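Selenium-binding protein (Sulfolobus tokodaii, PDB 2ECE) is of unknown function but may bind selenium, and folds as a beta propeller. Local coordinates at residues M18-P23 against S329-F334; C32-T35 against N40-D43; M168-H171 against P176-K179; R184-L189 against R238-S243; E311-F316 against N407-E412. One frame throughout, in Å; residues are numbered along the deposited sequence.

Contact 1: residues M18-P23 against S329-F334; sequences MAMKAP and SLDDKF
Met20 and Leu330 pass each other in opposite directions, and the closest approach is Met20 CG to Leu330 CB at 3.4 Å, tighter than the usual van der Waals distance. Beyond that pinch the methionine crosses Asp331 at a slant: SD lies 3.7 Å from Asp331 CB, and CE stands near the same carbon and OD2. Met20 reaches this place because CG lies opposite its own carbonyl carbon (chi1 -73°), while a bend at chi3 (73°) folds the methyl over the aspartate. One residue earlier in the helix, Ala19 CB meets Leu330 CD1 at 4.3 Å, so the leucine lies against two successive residues of the helix end. Tyr459 and Ala454 also touch Leu330. Replacing Met20 by an alanine would probably open a gap beside Leu330 CB and leave Asp331 CB without the sulfur and methyl that lie against it. The aspartate itself is fixed within its loop. Its OD1 takes Ser329 OG at 2.6 Å on the syn side and Lys333 N at 2.9 Å from above the carboxylate plane, two bonds that hold the group against turning. Ser329 to Asp332 form a type I beta turn, and the Lys333 bond makes an Asx turn of Asp331. The contact thus lays helix 16-20 on the tight loop linking strands 326-328 and 334-339 of one antiparallel propeller sheet.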
# COMPACT_ATOMS: atom_id res chain seq x y z
N MET A 18 3.83 -7.80 21.01
CA MET A 18 3.26 -9.14 20.94
C MET A 18 3.19 -9.65 19.51
O MET A 18 3.36 -10.85 19.25
CB MET A 18 1.85 -9.18 21.56
CG MET A 18 1.83 -8.92 23.06
SD MET A 18 3.00 -9.96 23.97
CE MET A 18 4.14 -8.70 24.59
N ALA A 19 2.93 -8.75 18.57
CA ALA A 19 2.86 -9.14 17.16
C ALA A 19 4.23 -9.62 16.68
O ALA A 19 4.32 -10.59 15.92
CB ALA A 19 2.38 -7.95 16.31
N MET A 20 5.28 -8.95 17.13
CA MET A 20 6.65 -9.29 16.73
C MET A 20 7.10 -10.68 17.19
O MET A 20 7.84 -11.36 16.48
CB MET A 20 7.64 -8.27 17.29
CG MET A 20 7.63 -6.93 16.61
SD MET A 20 9.02 -5.91 17.16
CE MET A 20 10.39 -6.73 16.33
N LYS A 21 6.64 -11.09 18.37
CA LYS A 21 7.01 -12.37 18.95
C LYS A 21 6.17 -13.56 18.48
O LYS A 21 6.43 -14.69 18.87
CB LYS A 21 6.96 -12.29 20.48
CG LYS A 21 7.91 -11.27 21.10
CD LYS A 21 9.36 -11.72 20.99
CE LYS A 21 10.29 -10.81 21.79
NZ LYS A 21 11.71 -11.27 21.77
N ALA A 22 5.15 -13.30 17.67
CA ALA A 22 4.30 -14.39 17.19
C ALA A 22 5.01 -15.19 16.09
O ALA A 22 5.97 -14.72 15.50
CB ALA A 22 2.99 -13.83 16.66
N PRO A 23 4.53 -16.42 15.80
CA PRO A 23 5.12 -17.29 14.78
C PRO A 23 5.23 -16.61 13.41
O PRO A 23 4.36 -15.81 13.04
CB PRO A 23 4.16 -18.48 14.75
CG PRO A 23 3.62 -18.52 16.14
CD PRO A 23 3.35 -17.06 16.41
N SER A 329 8.74 -1.09 10.21
CA SER A 329 8.82 -2.36 10.94
C SER A 329 8.03 -2.21 12.24
O SER A 329 7.87 -1.11 12.74
CB SER A 329 10.28 -2.72 11.24
OG SER A 329 10.95 -1.66 11.90
N LEU A 330 7.52 -3.33 12.77
CA LEU A 330 6.71 -3.30 13.99
C LEU A 330 7.34 -2.62 15.22
O LEU A 330 6.62 -2.06 16.04
CB LEU A 330 6.29 -4.72 14.38
CG LEU A 330 4.99 -5.26 13.77
CD1 LEU A 330 3.82 -4.44 14.27
CD2 LEU A 330 5.07 -5.20 12.25
N ASP A 331 8.66 -2.67 15.35
CA ASP A 331 9.33 -2.04 16.49
C ASP A 331 9.50 -0.55 16.25
O ASP A 331 10.11 0.15 17.06
CB ASP A 331 10.70 -2.69 16.72
CG ASP A 331 11.54 -2.72 15.46
OD1 ASP A 331 11.21 -1.98 14.50
OD2 ASP A 331 12.54 -3.47 15.42
N ASP A 332 8.97 -0.06 15.14
CA ASP A 332 9.07 1.35 14.79
C ASP A 332 10.51 1.82 14.65
O ASP A 332 10.78 3.02 14.71
CB ASP A 332 8.36 2.22 15.84
CG ASP A 332 6.84 2.09 15.78
OD1 ASP A 332 6.31 1.86 14.68
OD2 ASP A 332 6.18 2.23 16.84
N LYS A 333 11.43 0.89 14.43
CA LYS A 333 12.83 1.25 14.30
C LYS A 333 13.26 1.56 12.86
O LYS A 333 14.13 2.40 12.64
CB LYS A 333 13.71 0.12 14.87
CG LYS A 333 15.19 0.46 14.98
CD LYS A 333 15.99 -0.72 15.49
CE LYS A 333 17.45 -0.33 15.71
NZ LYS A 333 18.29 -1.49 16.15
N PHE A 334 12.65 0.90 11.88
CA PHE A 334 13.03 1.11 10.49
C PHE A 334 11.91 1.56 9.55
O PHE A 334 10.76 1.14 9.68
CB PHE A 334 13.68 -0.16 9.93
CG PHE A 334 15.00 -0.50 10.59
CD1 PHE A 334 16.13 0.29 10.36
CD2 PHE A 334 15.11 -1.59 11.45
CE1 PHE A 334 17.35 -0.01 10.97
CE2 PHE A 334 16.33 -1.89 12.08
CZ PHE A 334 17.44 -1.10 11.83

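Contact 2: residues C32-T35 against N40-D43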
# COMPACT_ATOMS: atom_id res chain seq x y z
N CYS A 32 -2.52 -9.90 -7.96
CA CYS A 32 -1.92 -9.94 -9.30
C CYS A 32 -2.91 -9.48 -10.37
O CYS A 32 -4.11 -9.70 -10.25
CB CYS A 32 -1.44 -11.35 -9.61
SG CYS A 32 -0.07 -11.88 -8.55
N LEU A 33 -2.40 -8.88 -11.44
CA LEU A 33 -3.27 -8.38 -12.49
C LEU A 33 -2.77 -8.55 -13.92
O LEU A 33 -1.57 -8.60 -14.18
CB LEU A 33 -3.55 -6.90 -12.25
CG LEU A 33 -2.29 -6.01 -12.20
CD1 LEU A 33 -2.64 -4.60 -12.64
CD2 LEU A 33 -1.71 -6.01 -10.79
N TYR A 34 -3.72 -8.65 -14.84
CA TYR A 34 -3.43 -8.75 -16.27
C TYR A 34 -3.92 -7.44 -16.88
O TYR A 34 -3.70 -7.16 -18.07
CB TYR A 34 -4.16 -9.94 -16.89
CG TYR A 34 -3.44 -11.26 -16.70
CD1 TYR A 34 -2.19 -11.49 -17.30
CD2 TYR A 34 -3.99 -12.28 -15.93
CE1 TYR A 34 -1.52 -12.70 -17.13
CE2 TYR A 34 -3.32 -13.49 -15.75
CZ TYR A 34 -2.09 -13.69 -16.35
OH TYR A 34 -1.43 -14.88 -16.19
N THR A 35 -4.60 -6.64 -16.06
CA THR A 35 -5.12 -5.35 -16.49
C THR A 35 -3.93 -4.48 -16.93
O THR A 35 -3.00 -4.26 -16.16
CB THR A 35 -5.87 -4.63 -15.35
OG1 THR A 35 -6.93 -5.46 -14.86
CG2 THR A 35 -6.46 -3.33 -15.84
N ASN A 40 -6.17 -10.75 -22.24
CA ASN A 40 -7.57 -10.87 -21.86
C ASN A 40 -7.84 -11.99 -20.86
O ASN A 40 -8.44 -13.01 -21.20
CB ASN A 40 -8.43 -11.05 -23.12
CG ASN A 40 -9.90 -10.75 -22.88
OD1 ASN A 40 -10.24 -9.76 -22.23
ND2 ASN A 40 -10.77 -11.59 -23.43
N ARG A 41 -7.39 -11.79 -19.62
CA ARG A 41 -7.58 -12.74 -18.52
C ARG A 41 -7.87 -11.96 -17.25
O ARG A 41 -7.39 -10.85 -17.06
CB ARG A 41 -6.32 -13.57 -18.28
CG ARG A 41 -6.04 -14.66 -19.27
CD ARG A 41 -4.81 -15.43 -18.81
NE ARG A 41 -4.11 -16.08 -19.91
CZ ARG A 41 -2.88 -16.57 -19.82
NH1 ARG A 41 -2.21 -16.49 -18.67
NH2 ARG A 41 -2.30 -17.15 -20.87
N ALA A 42 -8.64 -12.57 -16.36
CA ALA A 42 -9.00 -11.93 -15.10
C ALA A 42 -7.80 -11.77 -14.17
O ALA A 42 -6.82 -12.50 -14.26
CB ALA A 42 -10.09 -12.74 -14.40
N ASP A 43 -7.89 -10.78 -13.28
CA ASP A 43 -6.83 -10.57 -12.30
C ASP A 43 -7.03 -11.72 -11.31
O ASP A 43 -8.00 -12.46 -11.41
CB ASP A 43 -7.00 -9.20 -11.62
CG ASP A 43 -6.82 -8.05 -12.60
OD1 ASP A 43 -6.37 -8.30 -13.74
OD2 ASP A 43 -7.11 -6.89 -12.22
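Tyr34 lies with one ring face under the aliphatic chain of Arg41, whose CD sits 4.2 Å from the ring centroid and 24° off its normal, a CH-pi contact displaced toward the rim. The arginine is extended from CG to NE, which carries its head past the phenol end; there NH1 makes a weak, bent bond of 3.1 Å to Tyr34 OH, with the guanidinium and ring planes 74° apart. At the edge of the same ring, near its plane, Ala42 O approaches CD2 to 3.3 Å. The end of strand 27-33 and the loop that leads on to strand 44-49, its neighbour in an antiparallel propeller sheet, meet here, and Asp43 ties the two together. Its OD1 receives Tyr34 N at 2.9 Å in a fairly straight bond (166°) that arrives from above the carboxylate plane, and Thr35 N adds a weak one. The other oxygen, OD2, accepts Thr35 OG1 at 3.0 Å through its syn lone pair, the two side chains crossing at about a right angle. Leu73 N also donates to OD2, so this buried carboxylate is gripped from both its own loop and a later one. Asp43 CB rests 3.2 Å from Cys32 O.

Contact 3: residues M168-H171 against P176-K179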
# COMPACT_ATOMS: atom_id res chain seq x y z
N MET A 168 -17.60 2.25 4.26
CA MET A 168 -17.51 1.20 5.26
C MET A 168 -18.32 -0.01 4.84
O MET A 168 -19.31 0.11 4.12
CB MET A 168 -18.01 1.72 6.60
CG MET A 168 -17.14 2.82 7.21
SD MET A 168 -18.05 3.80 8.40
CE MET A 168 -18.07 2.72 9.83
N LEU A 169 -17.88 -1.18 5.29
CA LEU A 169 -18.57 -2.44 5.01
C LEU A 169 -18.88 -3.05 6.36
O LEU A 169 -18.07 -2.97 7.30
CB LEU A 169 -17.68 -3.43 4.26
CG LEU A 169 -17.17 -3.26 2.84
CD1 LEU A 169 -16.56 -4.61 2.42
CD2 LEU A 169 -18.29 -2.87 1.89
N ASP A 170 -20.05 -3.67 6.46
CA ASP A 170 -20.48 -4.30 7.70
C ASP A 170 -19.59 -5.51 8.02
O ASP A 170 -19.31 -6.32 7.13
CB ASP A 170 -21.92 -4.75 7.55
CG ASP A 170 -22.50 -5.25 8.84
OD1 ASP A 170 -23.07 -4.42 9.59
OD2 ASP A 170 -22.37 -6.46 9.10
N HIS A 171 -19.17 -5.63 9.27
CA HIS A 171 -18.31 -6.74 9.71
C HIS A 171 -18.92 -8.13 9.55
O HIS A 171 -18.19 -9.12 9.45
CB HIS A 171 -17.94 -6.59 11.19
CG HIS A 171 -16.59 -5.98 11.43
ND1 HIS A 171 -15.46 -6.40 10.76
CD2 HIS A 171 -16.19 -5.03 12.30
CE1 HIS A 171 -14.41 -5.73 11.21
NE2 HIS A 171 -14.83 -4.89 12.14
N PRO A 176 -22.04 -3.09 1.85
CA PRO A 176 -21.66 -1.68 1.98
C PRO A 176 -22.63 -0.96 2.90
O PRO A 176 -23.84 -1.16 2.81
CB PRO A 176 -21.77 -1.15 0.55
CG PRO A 176 -21.76 -2.37 -0.31
CD PRO A 176 -22.54 -3.36 0.49
N LEU A 177 -22.10 -0.13 3.79
CA LEU A 177 -22.96 0.65 4.67
C LEU A 177 -23.15 2.02 4.03
O LEU A 177 -24.27 2.50 3.89
CB LEU A 177 -22.33 0.78 6.05
CG LEU A 177 -22.24 -0.55 6.81
CD1 LEU A 177 -21.27 -0.42 7.97
CD2 LEU A 177 -23.63 -0.96 7.29
N GLY A 178 -22.04 2.63 3.62
CA GLY A 178 -22.12 3.94 2.99
C GLY A 178 -20.87 4.76 3.26
O GLY A 178 -19.86 4.22 3.71
N LYS A 179 -20.95 6.06 3.00
CA LYS A 179 -19.84 6.97 3.23
C LYS A 179 -19.50 7.08 4.70
O LYS A 179 -20.38 7.08 5.56
CB LYS A 179 -20.17 8.38 2.72
CG LYS A 179 -20.11 8.58 1.22
CD LYS A 179 -20.12 10.08 0.90
CE LYS A 179 -20.16 10.33 -0.59
NZ LYS A 179 -21.37 9.72 -1.19
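Leu177 carries CG opposite its own carbonyl carbon (chi1 -67°), a torsion that turns its branches back across the neighbouring strand toward Met168 and Asp170. CD1 comes to 4.1 Å from Met168 CB and to 3.8 Å from Asp170 N, lying along the backbone that joins them, while CD2 faces Asp170 CB at 4.2 Å as the two side chains cross at a slant. Leu169 has the same first torsion, and it sets CD2 against the proline: 3.6 Å to Pro176 CA and 4.1 Å to Pro176 CB. Leu169 and Pro176 form a non-hydrogen-bonded antiparallel pair, and both touch Ile126 of strand 121-126 in the neighbouring sheet. The backbone is joined by two bonds. Leu177 N gives an almost linear one (175°) to Met168 O at 2.8 Å; Met168 N reaches Gly178 O at 3.0 Å. Gly178 has a backbone conformation in which a beta carbon would collide with the carbonyl oxygen of Leu177, so only glycine fits comfortably. Asp170 turns its polar end back to its own loop, where OD2 accepts from Tyr172 N and Ser173 N. The two strands, 165-169 and 176-179, make a beta hairpin at the outer side of a four-stranded antiparallel propeller sheet. Its chemistry is divided: backbone bonds set the pairing, apolar carbons of Leu169, Pro176, Met168 and Leu177 pack across the pair, and Gly178 N is buried with no partner in the model, which probably carries a small energetic cost.

Contact 4: residues R184-L189 against R238-S243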
# COMPACT_ATOMS: atom_id res chain seq x y z
N ARG A 184 -16.73 16.59 5.72
CA ARG A 184 -15.41 16.53 5.07
C ARG A 184 -14.68 17.85 4.89
O ARG A 184 -13.59 17.87 4.33
CB ARG A 184 -15.53 15.85 3.70
CG ARG A 184 -16.23 16.69 2.63
CD ARG A 184 -16.84 15.77 1.57
NE ARG A 184 -15.91 14.70 1.26
CZ ARG A 184 -16.27 13.47 0.91
NH1 ARG A 184 -17.55 13.13 0.80
NH2 ARG A 184 -15.33 12.57 0.69
N GLY A 185 -15.27 18.95 5.35
CA GLY A 185 -14.61 20.23 5.18
C GLY A 185 -14.31 20.41 3.70
O GLY A 185 -15.18 20.16 2.87
N ASP A 186 -13.10 20.83 3.36
CA ASP A 186 -12.77 21.00 1.95
C ASP A 186 -11.95 19.86 1.36
O ASP A 186 -11.31 20.02 0.33
CB ASP A 186 -12.08 22.35 1.72
CG ASP A 186 -10.67 22.41 2.29
OD1 ASP A 186 -9.99 23.43 2.02
OD2 ASP A 186 -10.24 21.47 2.99
N GLN A 187 -11.99 18.70 2.01
CA GLN A 187 -11.27 17.54 1.48
C GLN A 187 -12.02 17.12 0.21
O GLN A 187 -13.25 17.04 0.21
CB GLN A 187 -11.27 16.39 2.50
CG GLN A 187 -10.80 15.05 1.92
CD GLN A 187 -11.94 14.23 1.35
OE1 GLN A 187 -11.81 13.60 0.29
NE2 GLN A 187 -13.06 14.22 2.05
N TYR A 188 -11.28 16.85 -0.86
CA TYR A 188 -11.90 16.46 -2.12
C TYR A 188 -11.18 15.25 -2.71
O TYR A 188 -11.82 14.27 -3.11
CB TYR A 188 -11.86 17.66 -3.08
CG TYR A 188 -12.48 17.43 -4.44
CD1 TYR A 188 -11.70 16.99 -5.51
CD2 TYR A 188 -13.83 17.68 -4.66
CE1 TYR A 188 -12.25 16.81 -6.77
CE2 TYR A 188 -14.40 17.50 -5.92
CZ TYR A 188 -13.60 17.07 -6.97
OH TYR A 188 -14.15 16.89 -8.22
N LEU A 189 -9.86 15.31 -2.75
CA LEU A 189 -9.05 14.21 -3.27
C LEU A 189 -8.85 13.14 -2.19
O LEU A 189 -9.08 13.39 -1.01
CB LEU A 189 -7.68 14.75 -3.71
CG LEU A 189 -7.38 14.99 -5.19
CD1 LEU A 189 -8.64 15.26 -6.00
CD2 LEU A 189 -6.39 16.15 -5.29
N ARG A 238 -16.38 11.55 12.80
CA ARG A 238 -16.31 11.44 11.34
C ARG A 238 -16.26 12.83 10.70
O ARG A 238 -16.93 13.09 9.70
CB ARG A 238 -17.53 10.65 10.85
CG ARG A 238 -17.60 9.26 11.50
CD ARG A 238 -19.00 8.66 11.49
NE ARG A 238 -19.50 8.36 10.15
CZ ARG A 238 -20.74 7.94 9.92
NH1 ARG A 238 -21.58 7.76 10.93
NH2 ARG A 238 -21.14 7.69 8.68
N LYS A 239 -15.42 13.68 11.26
CA LYS A 239 -15.28 15.06 10.82
C LYS A 239 -13.82 15.44 10.55
O LYS A 239 -12.92 15.08 11.31
CB LYS A 239 -15.91 15.96 11.89
CG LYS A 239 -15.68 17.46 11.77
CD LYS A 239 -16.69 18.23 12.63
CE LYS A 239 -16.70 17.78 14.10
NZ LYS A 239 -17.89 16.94 14.48
N ARG A 240 -13.58 16.16 9.46
CA ARG A 240 -12.23 16.59 9.10
C ARG A 240 -11.91 17.79 10.00
O ARG A 240 -12.60 18.80 9.96
CB ARG A 240 -12.20 17.00 7.62
CG ARG A 240 -10.83 16.85 6.93
CD ARG A 240 -9.84 17.91 7.39
NE ARG A 240 -10.35 19.25 7.14
CZ ARG A 240 -10.27 19.90 5.98
NH1 ARG A 240 -9.68 19.33 4.94
NH2 ARG A 240 -10.79 21.12 5.86
N ILE A 241 -10.86 17.68 10.82
CA ILE A 241 -10.54 18.77 11.73
C ILE A 241 -9.39 19.67 11.30
O ILE A 241 -9.33 20.83 11.70
CB ILE A 241 -10.23 18.26 13.15
CG1 ILE A 241 -9.10 17.23 13.09
CG2 ILE A 241 -11.49 17.65 13.77
CD1 ILE A 241 -8.37 17.05 14.42
N HIS A 242 -8.47 19.16 10.49
CA HIS A 242 -7.34 19.96 10.05
C HIS A 242 -6.67 19.30 8.84
O HIS A 242 -6.91 18.13 8.55
CB HIS A 242 -6.33 20.12 11.20
CG HIS A 242 -5.22 21.08 10.92
ND1 HIS A 242 -5.43 22.38 10.52
CD2 HIS A 242 -3.87 20.94 11.02
CE1 HIS A 242 -4.27 23.00 10.38
NE2 HIS A 242 -3.31 22.14 10.67
N SER A 243 -5.85 20.07 8.14
CA SER A 243 -5.12 19.56 6.98
C SER A 243 -3.81 20.33 6.89
O SER A 243 -3.73 21.49 7.31
CB SER A 243 -5.94 19.76 5.70
OG SER A 243 -5.79 21.08 5.20
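A type II' beta turn, Arg184 to Gln187, meets an outermost strand, 239-245, of a four-stranded propeller sheet, and the meeting centres on a salt bridge between Asp186 and Arg240. Arg240 grips a single oxygen end-on: NH1 and NH2 each stand 2.9 Å from Asp186 OD2, with N-H...O angles of 145° and 146°. The oxygen lies practically in the guanidinium plane, but the carboxylate is turned 84° against it. NH2 therefore meets OD2 from above the carboxylate plane, whereas NH1 comes nearly along the C-O bond. Bends at chi2 and chi3 curl the arginine back over the turn, and one face of its guanidinium has Arg184 O above its centre. Arg240 CB also packs on that carbonyl oxygen at 3.7 Å. The same oxygen receives Gln187 N at 2.9 Å, the bond that closes the turn. Gly185 has a positive phi, which favours glycine; its CA lies 4.0 Å from Arg240 NH2, and a beta carbon there would run into that nitrogen. The turn belongs to the link from strand 176-179 of one sheet to strand 193-196 of the next, so the ion pair ties this crossing chain to an outer strand of the second sheet. Second partners steady both ions: Arg229 NH2 forms another salt bridge to Asp186 OD2, and Arg240 NH1 bonds to His231 ND1. Two arginines converging on one oxygen would probably favour the ionised carboxylate. Trp233 of strand 229-234 packs against Arg240.

Contact 5: residues E311-F316 against N407-E412; sequences EILKPF and NQFYPE
Gln408 O receives a hydrogen bond from a water at 2.7 Å, and the same water accepts from Ile312 N at 3.1 Å, so a single molecule bridges the two backbones where no direct polar bond joins them. Beside this bridge the contact is apolar. Ile312 lays CG2 over one face of the Phe409 ring, 4.1 Å from the centroid and 18° off the normal, a CH-pi contact shifted toward the rim near CE2. The isoleucine has CG1 trans to its backbone N (chi1 -168°), which leaves CG2 on the side of the ring and sends CD1 alongside Gln408 NE2 at 4.0 Å. Leu313 adds CD2 at 4.1 Å from Phe409 CE2, its side chain crossing that of the phenylalanine at roughly a right angle. With Phe409 cut back to an alanine, Ile312 CG2 and Leu313 CD2 would probably face a gap and the hold of the loop on the helix end would weaken. Ile312 also touches Leu219, and Gln408 uses OE1 to accept from Leu217 N. Helix 403-409, in the connection between propeller strands 394-398 and 417-423, here meets the loop between strands 291-304 and 318-319. Aliphatic carbons packed on an aromatic ring supply the side-chain cohesion, while the water satisfies two backbone groups that the helix end and the loop do not pair directly.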
# COMPACT_ATOMS: atom_id res chain seq x y z
N GLU A 311 9.77 7.80 -23.04
CA GLU A 311 9.27 9.05 -23.62
C GLU A 311 8.89 10.14 -22.61
O GLU A 311 9.27 11.30 -22.76
CB GLU A 311 8.07 8.77 -24.53
CG GLU A 311 7.92 9.75 -25.69
CD GLU A 311 9.10 9.71 -26.65
OE1 GLU A 311 9.45 8.60 -27.12
OE2 GLU A 311 9.68 10.78 -26.94
N ILE A 312 8.13 9.77 -21.57
CA ILE A 312 7.69 10.74 -20.58
C ILE A 312 8.84 11.42 -19.82
O ILE A 312 8.68 12.53 -19.30
CB ILE A 312 6.72 10.08 -19.57
CG1 ILE A 312 6.03 11.15 -18.72
CG2 ILE A 312 7.46 9.08 -18.70
CD1 ILE A 312 4.80 10.64 -17.98
N LEU A 313 10.00 10.77 -19.77
CA LEU A 313 11.15 11.33 -19.07
C LEU A 313 12.24 11.95 -19.96
O LEU A 313 13.12 12.64 -19.46
CB LEU A 313 11.81 10.27 -18.18
CG LEU A 313 11.05 9.77 -16.95
CD1 LEU A 313 11.91 8.79 -16.18
CD2 LEU A 313 10.68 10.95 -16.06
N LYS A 314 12.18 11.71 -21.26
CA LYS A 314 13.21 12.25 -22.16
C LYS A 314 13.55 13.74 -21.98
O LYS A 314 14.73 14.10 -21.93
CB LYS A 314 12.83 11.98 -23.62
CG LYS A 314 12.86 10.51 -24.02
CD LYS A 314 12.64 10.33 -25.52
CE LYS A 314 12.48 8.86 -25.90
NZ LYS A 314 13.68 8.04 -25.57
N PRO A 315 12.54 14.61 -21.86
CA PRO A 315 12.77 16.05 -21.69
C PRO A 315 13.63 16.47 -20.50
O PRO A 315 14.38 17.44 -20.57
CB PRO A 315 11.35 16.62 -21.58
CG PRO A 315 10.56 15.67 -22.43
CD PRO A 315 11.09 14.34 -21.98
N PHE A 316 13.53 15.71 -19.41
CA PHE A 316 14.27 16.03 -18.20
C PHE A 316 15.68 15.43 -18.09
O PHE A 316 16.47 15.85 -17.25
CB PHE A 316 13.43 15.61 -16.98
CG PHE A 316 11.99 16.03 -17.06
CD1 PHE A 316 11.04 15.21 -17.67
CD2 PHE A 316 11.59 17.27 -16.57
CE1 PHE A 316 9.71 15.62 -17.80
CE2 PHE A 316 10.26 17.69 -16.69
CZ PHE A 316 9.32 16.86 -17.31
N ASN A 407 2.98 1.15 -18.06
CA ASN A 407 3.20 1.26 -19.49
C ASN A 407 3.89 2.54 -19.94
O ASN A 407 4.48 2.57 -21.02
CB ASN A 407 1.88 1.08 -20.23
CG ASN A 407 1.29 -0.31 -20.03
OD1 ASN A 407 1.96 -1.22 -19.53
ND2 ASN A 407 0.02 -0.48 -20.42
N GLN A 408 3.85 3.58 -19.12
CA GLN A 408 4.50 4.84 -19.48
C GLN A 408 5.96 4.86 -19.05
O GLN A 408 6.83 5.30 -19.80
CB GLN A 408 3.79 6.02 -18.82
CG GLN A 408 2.41 6.29 -19.34
CD GLN A 408 1.76 7.44 -18.60
OE1 GLN A 408 1.41 7.30 -17.42
NE2 GLN A 408 1.61 8.57 -19.27
N PHE A 409 6.22 4.40 -17.83
CA PHE A 409 7.58 4.39 -17.31
C PHE A 409 8.39 3.15 -17.68
O PHE A 409 9.62 3.19 -17.66
CB PHE A 409 7.57 4.59 -15.79
CG PHE A 409 7.17 5.98 -15.37
CD1 PHE A 409 5.83 6.32 -15.20
CD2 PHE A 409 8.14 6.97 -15.20
CE1 PHE A 409 5.46 7.62 -14.85
CE2 PHE A 409 7.78 8.28 -14.86
CZ PHE A 409 6.43 8.60 -14.68
N TYR A 410 7.71 2.06 -17.99
CA TYR A 410 8.36 0.81 -18.39
C TYR A 410 7.55 0.32 -19.58
O TYR A 410 6.86 -0.70 -19.51
CB TYR A 410 8.33 -0.20 -17.23
CG TYR A 410 9.20 0.22 -16.07
CD1 TYR A 410 10.59 0.07 -16.11
CD2 TYR A 410 8.65 0.87 -14.96
CE1 TYR A 410 11.40 0.56 -15.09
CE2 TYR A 410 9.45 1.36 -13.93
CZ TYR A 410 10.82 1.20 -14.01
OH TYR A 410 11.62 1.73 -13.02
N PRO A 411 7.63 1.05 -20.71
CA PRO A 411 6.92 0.75 -21.95
C PRO A 411 7.24 -0.58 -22.61
O PRO A 411 6.44 -1.08 -23.40
CB PRO A 411 7.28 1.94 -22.84
CG PRO A 411 8.68 2.23 -22.42
CD PRO A 411 8.57 2.17 -20.91
N GLU A 412 8.38 -1.16 -22.29
CA GLU A 412 8.75 -2.44 -22.88
C GLU A 412 7.87 -3.58 -22.36
O GLU A 412 7.87 -4.68 -22.92
CB GLU A 412 10.22 -2.74 -22.62
CG GLU A 412 11.16 -1.71 -23.24
CD GLU A 412 12.63 -2.09 -23.11
OE1 GLU A 412 12.96 -3.26 -23.41
OE2 GLU A 412 13.44 -1.23 -22.71
O HOH W 1 6.38 7.16 -21.74

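How the contacts relate
The centres of all five contacts lie about 18 to 23 Å from the centre of the chain, yet burial differs. Contact 2 is mostly buried, contacts 1 and 5 are partly so, and contacts 3 and 4 are at the surface. Contacts 2 and 3 each join segments close in sequence around a strand connection, one through a carboxylate, the other through backbone pairing. Contacts 1 and 5 bring a helix end onto a distant loop by apolar packing, with a bridging water in contact 5, whereas contact 4 uses charge. Only contacts 3 and 4 touch: Lys179 O probably accepts from Arg238 NH2 at 3.3 Å, linking successive sheets. Contacts 2 and 5 approach to about 6 Å between nearest atoms.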